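Local atomic coordinates of response regulator receiver protein (PDB entry 5TE9), a protein that probably acts in bacterial two-component signalling as a CheY-like receiver domain that accepts a phosphoryl group from a partner kinase. Residues A[102-107]-A[141-146]; A[40-45]-A[131-136]; A[55-58]-A[63-66]; A[28-33]-A[46-51]. All coordinates share one frame; numbering follows the deposited sequence.

Contact 1 (A[102-107]-A[141-146]); sequences PVVVLT and RRISDF
P102, just before strand 103-107, and V104 within it meet I143 and F146 in a purely apolar contact, made where the chain leaves helix 133-142 and enters the C-terminal strand 146-152. I143 supplies the middle of it. Its CG1 lies anti to its own carbonyl carbon (chi1 -66°), and with the chain extended beyond, CD1 is carried to CG2 of V104 at 4.0 Å. The same CD1 is more loosely placed, 4.5 Å from P102 CB, so this one methyl lies near both residues. F146 comes in further along: its CZ lies 4.0 Å from P102 CG, an oblique approach. Within 141-146 the two side chains also support each other, since I143 CG2 sits 3.6 Å above the F146 ring plane, offset toward the rim. A type I turn sets this up, closed by F146 N to I143 O at 3.2 Å. L73 of strand 71-76 touches P102, I143 and F146, and F146 continues into an antiparallel ladder with the second subunit. With methyl, methylene and ring carbons alone in touch, the contact rests on shape and hydrophobic burial, without directional polar bonds.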
loop_
_atom_site.group_PDB
_atom_site.type_symbol
_atom_site.label_atom_id
_atom_site.label_comp_id
_atom_site.label_asym_id
_atom_site.label_seq_id
_atom_site.Cartn_x
_atom_site.Cartn_y
_atom_site.Cartn_z
ATOM N N PRO A 102 -5.955 9.128 15.213
ATOM C CA PRO A 102 -6.406 7.729 15.180
ATOM C C PRO A 102 -5.501 6.812 15.984
ATOM O O PRO A 102 -4.274 6.875 15.876
ATOM C CB PRO A 102 -6.373 7.388 13.688
ATOM C CG PRO A 102 -6.584 8.711 13.016
ATOM C CD PRO A 102 -5.862 9.707 13.858
ATOM N N VAL A 103 -6.121 5.940 16.775
ATOM C CA VAL A 103 -5.426 5.024 17.671
ATOM C C VAL A 103 -5.869 3.606 17.350
ATOM O O VAL A 103 -7.073 3.317 17.291
ATOM C CB VAL A 103 -5.701 5.343 19.155
ATOM C CG1 VAL A 103 -4.824 4.477 20.077
ATOM C CG2 VAL A 103 -5.494 6.809 19.434
ATOM N N VAL A 104 -4.894 2.730 17.138
ATOM C CA VAL A 104 -5.111 1.298 17.023
ATOM C C VAL A 104 -4.480 0.655 18.247
ATOM O O VAL A 104 -3.312 0.917 18.553
ATOM C CB VAL A 104 -4.497 0.744 15.728
ATOM C CG1 VAL A 104 -4.348 -0.763 15.808
ATOM C CG2 VAL A 104 -5.334 1.154 14.533
ATOM N N VAL A 105 -5.248 -0.164 18.954
ATOM C CA VAL A 105 -4.773 -0.844 20.154
ATOM C C VAL A 105 -4.335 -2.244 19.766
ATOM O O VAL A 105 -5.058 -2.955 19.061
ATOM C CB VAL A 105 -5.865 -0.891 21.237
ATOM C CG1 VAL A 105 -5.427 -1.774 22.406
ATOM C CG2 VAL A 105 -6.204 0.514 21.707
ATOM N N LEU A 106 -3.150 -2.633 20.206
ATOM C CA LEU A 106 -2.642 -3.961 19.931
ATOM C C LEU A 106 -3.180 -4.944 20.954
ATOM O O LEU A 106 -3.097 -4.703 22.162
ATOM C CB LEU A 106 -1.123 -3.963 19.974
ATOM C CG LEU A 106 -0.472 -3.049 18.956
ATOM C CD1 LEU A 106 1.041 -3.225 18.997
ATOM C CD2 LEU A 106 -1.043 -3.411 17.605
ATOM N N THR A 107 -3.728 -6.045 20.474
ATOM C CA THR A 107 -4.118 -7.155 21.321
ATOM C C THR A 107 -3.169 -8.309 21.063
ATOM O O THR A 107 -2.503 -8.363 20.032
ATOM C CB THR A 107 -5.559 -7.578 21.040
ATOM O OG1 THR A 107 -5.664 -8.039 19.685
ATOM C CG2 THR A 107 -6.493 -6.395 21.239
ATOM N N ARG A 141 -7.398 -0.596 6.082
ATOM C CA ARG A 141 -8.752 -0.892 5.633
ATOM C C ARG A 141 -9.783 -0.477 6.672
ATOM O O ARG A 141 -10.832 0.075 6.327
ATOM C CB ARG A 141 -8.897 -2.380 5.322
ATOM C CG ARG A 141 -8.212 -2.827 4.059
ATOM C CD ARG A 141 -8.502 -4.290 3.778
ATOM N NE ARG A 141 -9.895 -4.530 3.418
ATOM C CZ ARG A 141 -10.770 -5.139 4.204
ATOM N NH1 ARG A 141 -10.398 -5.556 5.400
ATOM N NH2 ARG A 141 -12.019 -5.335 3.797
ATOM N N ARG A 142 -9.500 -0.733 7.952
ATOM C CA ARG A 142 -10.468 -0.523 9.020
ATOM C C ARG A 142 -10.678 0.946 9.356
ATOM O O ARG A 142 -11.594 1.261 10.124
ATOM C CB ARG A 142 -10.027 -1.265 10.284
ATOM C CG ARG A 142 -9.734 -2.737 10.085
ATOM C CD ARG A 142 -10.692 -3.600 10.832
ATOM N NE ARG A 142 -10.229 -4.972 10.967
ATOM C CZ ARG A 142 -9.504 -5.405 11.991
ATOM N NH1 ARG A 142 -9.152 -4.562 12.946
ATOM N NH2 ARG A 142 -9.135 -6.677 12.068
ATOM N N ILE A 143 -9.863 1.845 8.816
ATOM C CA ILE A 143 -9.882 3.250 9.192
ATOM C C ILE A 143 -10.335 4.044 7.985
ATOM O O ILE A 143 -9.631 4.093 6.968
ATOM C CB ILE A 143 -8.511 3.716 9.701
ATOM C CG1 ILE A 143 -8.192 3.001 11.016
ATOM C CG2 ILE A 143 -8.486 5.222 9.888
ATOM C CD1 ILE A 143 -6.917 3.424 11.637
ATOM N N SER A 144 -11.492 4.696 8.122
ATOM C CA SER A 144 -12.223 5.225 6.973
ATOM C C SER A 144 -11.376 6.189 6.150
ATOM O O SER A 144 -11.331 6.094 4.920
ATOM C CB SER A 144 -13.508 5.911 7.443
ATOM O OG SER A 144 -14.076 5.221 8.538
ATOM N N ASP A 145 -10.695 7.125 6.801
ATOM C CA ASP A 145 -10.063 8.210 6.062
ATOM C C ASP A 145 -8.670 7.863 5.543
ATOM O O ASP A 145 -8.013 8.733 4.961
ATOM C CB ASP A 145 -10.007 9.475 6.935
ATOM C CG ASP A 145 -11.401 10.063 7.229
ATOM O OD1 ASP A 145 -12.373 9.747 6.504
ATOM O OD2 ASP A 145 -11.521 10.860 8.187
ATOM N N PHE A 146 -8.202 6.626 5.719
ATOM C CA PHE A 146 -6.874 6.221 5.275
ATOM C C PHE A 146 -6.953 5.477 3.946
ATOM O O PHE A 146 -7.842 4.651 3.743
ATOM C CB PHE A 146 -6.191 5.314 6.299
ATOM C CG PHE A 146 -5.684 6.027 7.510
ATOM C CD1 PHE A 146 -5.736 7.401 7.594
ATOM C CD2 PHE A 146 -5.143 5.310 8.561
ATOM C CE1 PHE A 146 -5.267 8.050 8.716
ATOM C CE2 PHE A 146 -4.670 5.946 9.687
ATOM C CZ PHE A 146 -4.732 7.322 9.770
#

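Contact 2 (A[40-45]-A[131-136]); sequences YKLLNP and VDFTRF
Y40 stacks on F133, and L42 packs on F133 and F136, joining the loop after helix 27-39 to the first turn of helix 133-142; in the CheY-like receiver fold these two helices lie on the same face of the sheet. The stack is offset, with planes only 7° apart and ring centroids 4.4 Å from each other. The offset brings Y40 CB, rather than its ring, over the centre of F133, a CH-pi contact of 3.7 Å from that carbon to the centroid. In return, Y40 CD2 lies 3.6 Å from F133 CB, so each ring extends over the root of the other. L42 arrives from another direction: its CD1 is near the plane of F133 at the ring edge, 4.1 Å from CE1, and the same methyl is 3.5 Å from F136 CE2, met obliquely.

One shell out, F133 holds its CG anti to the backbone N (chi1 -176°), which swings the ring off the helix toward Y40. F37 turns edge-to-face on F136 and also touches L42. A Schellman motif with K41 at C-prime ends helix 27-39 and sends the chain back, so that Y40 and L42 both face helix 133-142; Y40 also packs on V137 of the second subunit. The helix start that carries both phenylalanines is fixed by D132 at the N-cap: F136 N reaches D132 O at 3.0 Å, and R135 N donates to D132 OD2 at 3.1 Å, nearly straight at 170° but meeting that oxygen from above the carboxylate plane.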
loop_
_atom_site.group_PDB
_atom_site.type_symbol
_atom_site.label_atom_id
_atom_site.label_comp_id
_atom_site.label_asym_id
_atom_site.label_seq_id
_atom_site.Cartn_x
_atom_site.Cartn_y
_atom_site.Cartn_z
ATOM N N TYR A 40 8.317 -3.594 2.129
ATOM C CA TYR A 40 7.193 -3.274 1.258
ATOM C C TYR A 40 7.130 -1.802 0.880
ATOM O O TYR A 40 6.136 -1.369 0.296
ATOM C CB TYR A 40 5.888 -3.729 1.897
ATOM C CG TYR A 40 5.842 -5.232 1.983
ATOM C CD1 TYR A 40 5.440 -5.997 0.906
ATOM C CD2 TYR A 40 6.236 -5.886 3.117
ATOM C CE1 TYR A 40 5.412 -7.369 0.974
ATOM C CE2 TYR A 40 6.217 -7.254 3.196
ATOM C CZ TYR A 40 5.799 -7.993 2.130
ATOM O OH TYR A 40 5.784 -9.365 2.228
ATOM N N LYS A 41 8.173 -1.032 1.178
ATOM C CA LYS A 41 8.353 0.304 0.612
ATOM C C LYS A 41 7.252 1.255 1.056
ATOM O O LYS A 41 6.661 1.978 0.251
ATOM C CB LYS A 41 8.434 0.254 -0.917
ATOM C CG LYS A 41 9.774 -0.177 -1.458
ATOM C CD LYS A 41 9.560 -1.128 -2.628
ATOM C CE LYS A 41 10.390 -0.767 -3.834
ATOM N NZ LYS A 41 9.986 0.507 -4.446
ATOM N N LEU A 42 6.961 1.243 2.351
ATOM C CA LEU A 42 6.094 2.264 2.916
ATOM C C LEU A 42 6.915 3.516 3.118
ATOM O O LEU A 42 7.973 3.476 3.745
ATOM C CB LEU A 42 5.488 1.813 4.243
ATOM C CG LEU A 42 4.086 1.230 4.135
ATOM C CD1 LEU A 42 3.774 0.493 5.411
ATOM C CD2 LEU A 42 3.072 2.334 3.884
ATOM N N LEU A 43 6.440 4.623 2.576
ATOM C CA LEU A 43 7.149 5.873 2.769
ATOM C C LEU A 43 6.816 6.553 4.088
ATOM O O LEU A 43 7.512 7.501 4.454
ATOM C CB LEU A 43 6.853 6.828 1.620
ATOM C CG LEU A 43 7.701 6.554 0.374
ATOM C CD1 LEU A 43 7.554 7.671 -0.643
ATOM C CD2 LEU A 43 9.150 6.392 0.792
ATOM N N ASN A 44 5.785 6.111 4.792
ATOM C CA ASN A 44 5.311 6.841 5.964
ATOM C C ASN A 44 6.361 6.760 7.065
ATOM O O ASN A 44 6.694 5.651 7.500
ATOM C CB ASN A 44 3.983 6.257 6.460
ATOM C CG ASN A 44 2.876 6.403 5.457
ATOM O OD1 ASN A 44 2.632 5.512 4.650
ATOM N ND2 ASN A 44 2.201 7.536 5.492
ATOM N N PRO A 45 6.917 7.885 7.527
ATOM C CA PRO A 45 7.872 7.834 8.646
ATOM C C PRO A 45 7.314 7.042 9.814
ATOM O O PRO A 45 6.224 7.335 10.303
ATOM C CB PRO A 45 8.069 9.307 9.023
ATOM C CG PRO A 45 7.694 10.073 7.809
ATOM C CD PRO A 45 6.675 9.260 7.054
ATOM N N VAL A 131 2.507 -6.423 14.112
ATOM C CA VAL A 131 2.031 -5.649 12.976
ATOM C C VAL A 131 3.039 -5.864 11.857
ATOM O O VAL A 131 3.949 -5.070 11.626
ATOM C CB VAL A 131 1.852 -4.177 13.324
ATOM C CG1 VAL A 131 1.493 -3.382 12.051
ATOM C CG2 VAL A 131 0.783 -4.045 14.386
ATOM N N ASP A 132 2.863 -6.966 11.133
ATOM C CA ASP A 132 3.512 -7.137 9.845
ATOM C C ASP A 132 2.730 -6.359 8.789
ATOM O O ASP A 132 1.762 -5.662 9.089
ATOM C CB ASP A 132 3.616 -8.622 9.505
ATOM C CG ASP A 132 2.301 -9.197 9.071
ATOM O OD1 ASP A 132 2.300 -10.055 8.162
ATOM O OD2 ASP A 132 1.266 -8.754 9.616
ATOM N N PHE A 133 3.144 -6.477 7.529
ATOM C CA PHE A 133 2.537 -5.656 6.485
ATOM C C PHE A 133 1.078 -6.036 6.262
ATOM O O PHE A 133 0.238 -5.164 6.035
ATOM C CB PHE A 133 3.332 -5.770 5.182
ATOM C CG PHE A 133 2.820 -4.884 4.077
ATOM C CD1 PHE A 133 2.955 -3.504 4.159
ATOM C CD2 PHE A 133 2.223 -5.427 2.959
ATOM C CE1 PHE A 133 2.505 -2.682 3.145
ATOM C CE2 PHE A 133 1.754 -4.613 1.930
ATOM C CZ PHE A 133 1.901 -3.236 2.029
ATOM N N THR A 134 0.759 -7.326 6.340
ATOM C CA THR A 134 -0.630 -7.753 6.205
ATOM C C THR A 134 -1.523 -7.076 7.239
ATOM O O THR A 134 -2.540 -6.460 6.892
ATOM C CB THR A 134 -0.733 -9.268 6.330
ATOM O OG1 THR A 134 -0.148 -9.876 5.179
ATOM C CG2 THR A 134 -2.179 -9.671 6.390
ATOM N N ARG A 135 -1.161 -7.183 8.522
ATOM C CA ARG A 135 -1.980 -6.571 9.557
ATOM C C ARG A 135 -2.047 -5.066 9.356
ATOM O O ARG A 135 -3.113 -4.463 9.502
ATOM C CB ARG A 135 -1.447 -6.930 10.950
ATOM N N PHE A 136 -0.934 -4.448 8.966
ATOM C CA PHE A 136 -0.968 -3.011 8.737
ATOM C C PHE A 136 -1.905 -2.668 7.594
ATOM O O PHE A 136 -2.578 -1.630 7.622
ATOM C CB PHE A 136 0.421 -2.475 8.449
ATOM C CG PHE A 136 0.448 -0.999 8.190
ATOM C CD1 PHE A 136 0.427 -0.095 9.241
ATOM C CD2 PHE A 136 0.490 -0.513 6.903
ATOM C CE1 PHE A 136 0.457 1.275 9.010
ATOM C CE2 PHE A 136 0.521 0.849 6.672
ATOM C CZ PHE A 136 0.513 1.743 7.726
#

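Contact 3 (A[55-58]-A[63-66]); sequences AMEF and GQHS
F58 and H65 form the aromatic part of this contact, between helix 52-60 and the loop that follows it. The edge of F58 points at the face of H65, with planes 68° apart and centroids separated by 5.1 Å. The closest approach is F58 CD1 to H65 ND1, 3.4 Å, and it falls toward the rim of the imidazole rather than over its middle.

Carbon also packs on the other face and one edge of the imidazole. Q64 folds back on its neighbour: with its CG placed between backbone N and carbonyl carbon (chi1 82°), that methylene lies 3.4 Å above the centre of the H65 ring, on the face opposite F58. E57 takes the edge, its CB in the imidazole plane and 3.9 Å from H65 CD2. At its root, H65 CB makes a van der Waals contact with the helix backbone, 3.6 Å from E57 O.

Polar groups come near without closing a bond across the segments. E57 OE1 stays 3.9 Å from Q64 NE2, the carboxylate and amide planes being steeply inclined, and 4.7 Å from H65 NE2; if the histidine were protonated, the carboxylate would probably favour that charge electrostatically.

F58 also meets the H47 ring and touches L21, A68 and P69. The chain turns back through G63, whose phi is positive, and this brings H65 against the last turns of the helix. The contact packs the connection to strand 71-76 against helix 52-60, within the beta-alpha-beta crossover that links strands 46-49 and 71-76 of the receiver fold.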
loop_
_atom_site.group_PDB
_atom_site.type_symbol
_atom_site.label_atom_id
_atom_site.label_comp_id
_atom_site.label_asym_id
_atom_site.label_seq_id
_atom_site.Cartn_x
_atom_site.Cartn_y
_atom_site.Cartn_z
ATOM N N ALA A 55 6.091 7.836 25.095
ATOM C CA ALA A 55 5.007 8.091 24.143
ATOM C C ALA A 55 4.383 9.458 24.382
ATOM O O ALA A 55 4.149 10.222 23.440
ATOM C CB ALA A 55 3.949 6.993 24.236
ATOM N N MET A 56 4.123 9.791 25.641
ATOM C CA MET A 56 3.610 11.120 25.946
ATOM C C MET A 56 4.657 12.202 25.696
ATOM O O MET A 56 4.304 13.328 25.335
ATOM C CB MET A 56 3.121 11.167 27.393
ATOM C CG MET A 56 2.042 10.145 27.679
ATOM S SD MET A 56 0.722 10.223 26.449
ATOM C CE MET A 56 0.106 11.886 26.736
ATOM N N GLU A 57 5.938 11.887 25.885
ATOM C CA GLU A 57 6.985 12.841 25.534
ATOM C C GLU A 57 6.946 13.164 24.045
ATOM O O GLU A 57 7.160 14.313 23.640
ATOM C CB GLU A 57 8.348 12.275 25.924
ATOM C CG GLU A 57 9.048 13.012 27.040
ATOM C CD GLU A 57 10.238 12.246 27.592
ATOM O OE1 GLU A 57 10.747 11.333 26.904
ATOM O OE2 GLU A 57 10.663 12.562 28.726
ATOM N N PHE A 58 6.674 12.151 23.220
ATOM C CA PHE A 58 6.554 12.345 21.780
ATOM C C PHE A 58 5.343 13.201 21.430
ATOM O O PHE A 58 5.466 14.221 20.747
ATOM C CB PHE A 58 6.447 10.988 21.102
ATOM C CG PHE A 58 6.753 11.020 19.636
ATOM C CD1 PHE A 58 8.063 10.942 19.192
ATOM C CD2 PHE A 58 5.735 11.135 18.708
ATOM C CE1 PHE A 58 8.347 10.969 17.836
ATOM C CE2 PHE A 58 6.011 11.159 17.354
ATOM C CZ PHE A 58 7.318 11.080 16.916
ATOM N N GLY A 63 11.064 17.543 25.865
ATOM C CA GLY A 63 12.305 16.852 26.182
ATOM C C GLY A 63 13.069 16.493 24.923
ATOM O O GLY A 63 13.303 17.335 24.048
ATOM N N GLN A 64 13.468 15.221 24.830
ATOM C CA GLN A 64 14.224 14.761 23.668
ATOM C C GLN A 64 13.395 14.834 22.395
ATOM O O GLN A 64 13.950 14.959 21.298
ATOM C CB GLN A 64 14.713 13.328 23.887
ATOM C CG GLN A 64 13.672 12.262 23.579
ATOM C CD GLN A 64 14.018 10.916 24.181
ATOM O OE1 GLN A 64 15.110 10.724 24.725
ATOM N NE2 GLN A 64 13.083 9.976 24.098
ATOM N N HIS A 65 12.073 14.749 22.516
ATOM C CA HIS A 65 11.177 14.805 21.375
ATOM C C HIS A 65 10.633 16.203 21.147
ATOM O O HIS A 65 9.520 16.355 20.639
ATOM C CB HIS A 65 10.032 13.819 21.560
ATOM C CG HIS A 65 10.477 12.398 21.684
ATOM N ND1 HIS A 65 11.077 11.715 20.647
ATOM C CD2 HIS A 65 10.398 11.526 22.716
ATOM C CE1 HIS A 65 11.346 10.481 21.035
ATOM N NE2 HIS A 65 10.941 10.339 22.285
ATOM N N SER A 66 11.399 17.230 21.510
ATOM C CA SER A 66 10.922 18.598 21.363
ATOM C C SER A 66 10.600 18.955 19.918
ATOM O O SER A 66 9.842 19.902 19.685
ATOM C CB SER A 66 11.955 19.569 21.920
ATOM O OG SER A 66 13.188 19.426 21.239
#

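Contact 4 (A[28-33]-A[46-51]); sequences TDVMIT and LHVAGD
V30 overlaps V48 tip to tip across the gap between helix 27-39 and the strand 46-49. The nearest atoms are V30 CG2 and V48 CG1 at 3.9 Å, and V30 CG1 is hardly further from the same V48 CG1, at 4.1 Å. One methyl of the strand thus faces the fork of the helix valine. On V48 that methyl is the branch anti to the backbone N (chi1 178°), which turns it to the helix valine.

The second pair lies one helical turn on and two strand residues back. T33 and L46 cross at about a right angle, with T33 CG2 3.9 Å from L46 CD2. The threonine divides its labour: OG1 lies beside the backbone N (chi1 -56°) and hydrogen-bonds to V131 O, which leaves CG2 anti to that N and turned to the leucine. A buried hydroxyl is thereby satisfied without disturbing the apolar face turned to the strand.

The backbones remain well apart, as expected for a helix laid on a sheet: CA of V30 is 7.8 Å from CA of V48, and CA of T33 is 8.9 Å from CA of L46. Only side-chain methyl groups bridge that interval.

Strand 19-23, helix 27-39 and strand 46-49 form a beta-alpha-beta unit, and this contact seats its helix on its second strand, which is outermost in the sheet of this chain. L46 also touches I20 and L22 of the adjoining strand and F37 of the helix, while H47 faces the other side of strand 46-49, toward helix 52-60.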
loop_
_atom_site.group_PDB
_atom_site.type_symbol
_atom_site.label_atom_id
_atom_site.label_comp_id
_atom_site.label_asym_id
_atom_site.label_seq_id
_atom_site.Cartn_x
_atom_site.Cartn_y
_atom_site.Cartn_z
ATOM N N THR A 28 11.415 -7.530 19.427
ATOM C CA THR A 28 11.076 -8.437 18.339
ATOM C C THR A 28 9.904 -7.903 17.525
ATOM O O THR A 28 9.946 -7.896 16.289
ATOM C CB THR A 28 10.736 -9.812 18.903
ATOM O OG1 THR A 28 11.932 -10.451 19.362
ATOM C CG2 THR A 28 10.060 -10.664 17.838
ATOM N N ASP A 29 8.849 -7.445 18.206
ATOM C CA ASP A 29 7.656 -6.968 17.512
ATOM C C ASP A 29 7.902 -5.628 16.832
ATOM O O ASP A 29 7.373 -5.384 15.738
ATOM C CB ASP A 29 6.478 -6.885 18.480
ATOM C CG ASP A 29 5.962 -8.253 18.876
ATOM O OD1 ASP A 29 5.926 -9.145 18.001
ATOM O OD2 ASP A 29 5.601 -8.442 20.054
ATOM N N VAL A 30 8.709 -4.751 17.447
ATOM C CA VAL A 30 9.104 -3.523 16.751
ATOM C C VAL A 30 9.894 -3.864 15.494
ATOM O O VAL A 30 9.748 -3.214 14.448
ATOM C CB VAL A 30 9.903 -2.597 17.684
ATOM C CG1 VAL A 30 10.686 -1.572 16.876
ATOM C CG2 VAL A 30 8.976 -1.898 18.657
ATOM N N MET A 31 10.731 -4.901 15.574
ATOM C CA MET A 31 11.534 -5.313 14.430
ATOM C C MET A 31 10.649 -5.757 13.266
ATOM O O MET A 31 10.911 -5.406 12.114
ATOM C CB MET A 31 12.491 -6.430 14.852
ATOM C CG MET A 31 13.909 -6.257 14.334
ATOM S SD MET A 31 14.372 -4.520 14.215
ATOM C CE MET A 31 15.052 -4.485 12.553
ATOM N N ILE A 32 9.582 -6.503 13.561
ATOM C CA ILE A 32 8.665 -6.984 12.529
ATOM C C ILE A 32 8.032 -5.822 11.770
ATOM O O ILE A 32 7.919 -5.851 10.537
ATOM C CB ILE A 32 7.601 -7.895 13.165
ATOM C CG1 ILE A 32 8.245 -9.212 13.597
ATOM C CG2 ILE A 32 6.419 -8.106 12.217
ATOM C CD1 ILE A 32 7.453 -9.957 14.637
ATOM N N THR A 33 7.628 -4.776 12.485
ATOM C CA THR A 33 7.003 -3.645 11.821
ATOM C C THR A 33 8.020 -2.850 11.008
ATOM O O THR A 33 7.725 -2.431 9.885
ATOM C CB THR A 33 6.307 -2.771 12.855
ATOM O OG1 THR A 33 5.362 -3.570 13.591
ATOM C CG2 THR A 33 5.586 -1.641 12.175
ATOM N N LEU A 46 8.037 6.021 10.242
ATOM C CA LEU A 46 7.662 5.216 11.394
ATOM C C LEU A 46 8.479 5.649 12.606
ATOM O O LEU A 46 9.714 5.580 12.582
ATOM C CB LEU A 46 7.883 3.736 11.102
ATOM C CG LEU A 46 7.711 2.827 12.317
ATOM C CD1 LEU A 46 6.281 2.900 12.953
ATOM C CD2 LEU A 46 8.036 1.433 11.858
ATOM N N HIS A 47 7.796 6.095 13.656
ATOM C CA HIS A 47 8.437 6.467 14.910
ATOM C C HIS A 47 8.072 5.473 16.004
ATOM O O HIS A 47 6.974 4.913 16.011
ATOM C CB HIS A 47 8.018 7.865 15.342
ATOM C CG HIS A 47 8.311 8.925 14.332
ATOM N ND1 HIS A 47 9.383 9.782 14.443
ATOM C CD2 HIS A 47 7.660 9.283 13.201
ATOM C CE1 HIS A 47 9.379 10.627 13.430
ATOM N NE2 HIS A 47 8.349 10.340 12.655
ATOM N N VAL A 48 8.990 5.266 16.950
ATOM C CA VAL A 48 8.834 4.217 17.947
ATOM C C VAL A 48 9.078 4.797 19.328
ATOM O O VAL A 48 10.050 5.533 19.533
ATOM C CB VAL A 48 9.783 3.036 17.677
ATOM C CG1 VAL A 48 9.641 1.975 18.744
ATOM C CG2 VAL A 48 9.516 2.450 16.273
ATOM N N ALA A 49 8.181 4.482 20.266
ATOM C CA ALA A 49 8.380 4.735 21.684
ATOM C C ALA A 49 8.239 3.407 22.411
ATOM O O ALA A 49 7.305 2.644 22.132
ATOM C CB ALA A 49 7.376 5.760 22.217
ATOM N N GLY A 50 9.171 3.121 23.318
ATOM C CA GLY A 50 9.222 1.846 23.995
ATOM C C GLY A 50 8.504 1.778 25.325
ATOM O O GLY A 50 8.492 0.718 25.956
ATOM N N ASP A 51 7.909 2.877 25.779
ATOM C CA ASP A 51 7.126 2.886 27.008
ATOM C C ASP A 51 6.207 4.098 26.979
ATOM O O ASP A 51 6.345 4.992 26.138
ATOM C CB ASP A 51 8.020 2.885 28.263
ATOM C CG ASP A 51 8.974 4.058 28.311
ATOM O OD1 ASP A 51 8.510 5.209 28.432
ATOM O OD2 ASP A 51 10.200 3.828 28.246
#

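How the contacts relate
Contacts 1, 2 and 4 are spread over one face of the sheet, where helices 27-39 and 133-142 lie, whereas contact 3 is on the other side. The join between contacts 2 and 4 is the probable hydrogen bond of T33 OG1 with V131 O, 2.8 Å long, and contacts 1 and 2 are joined by L106 CD2 packing 3.8 Å from V131 CG2. Contact 3 reaches contact 4 through F58 CZ, 3.5 Å from H47 ND1, but its centre is about 23 Å from that of contact 1. Both contacts 1 and 2 also meet the second subunit. None includes D77, the predicted phosphoacceptor that follows strand 71-76.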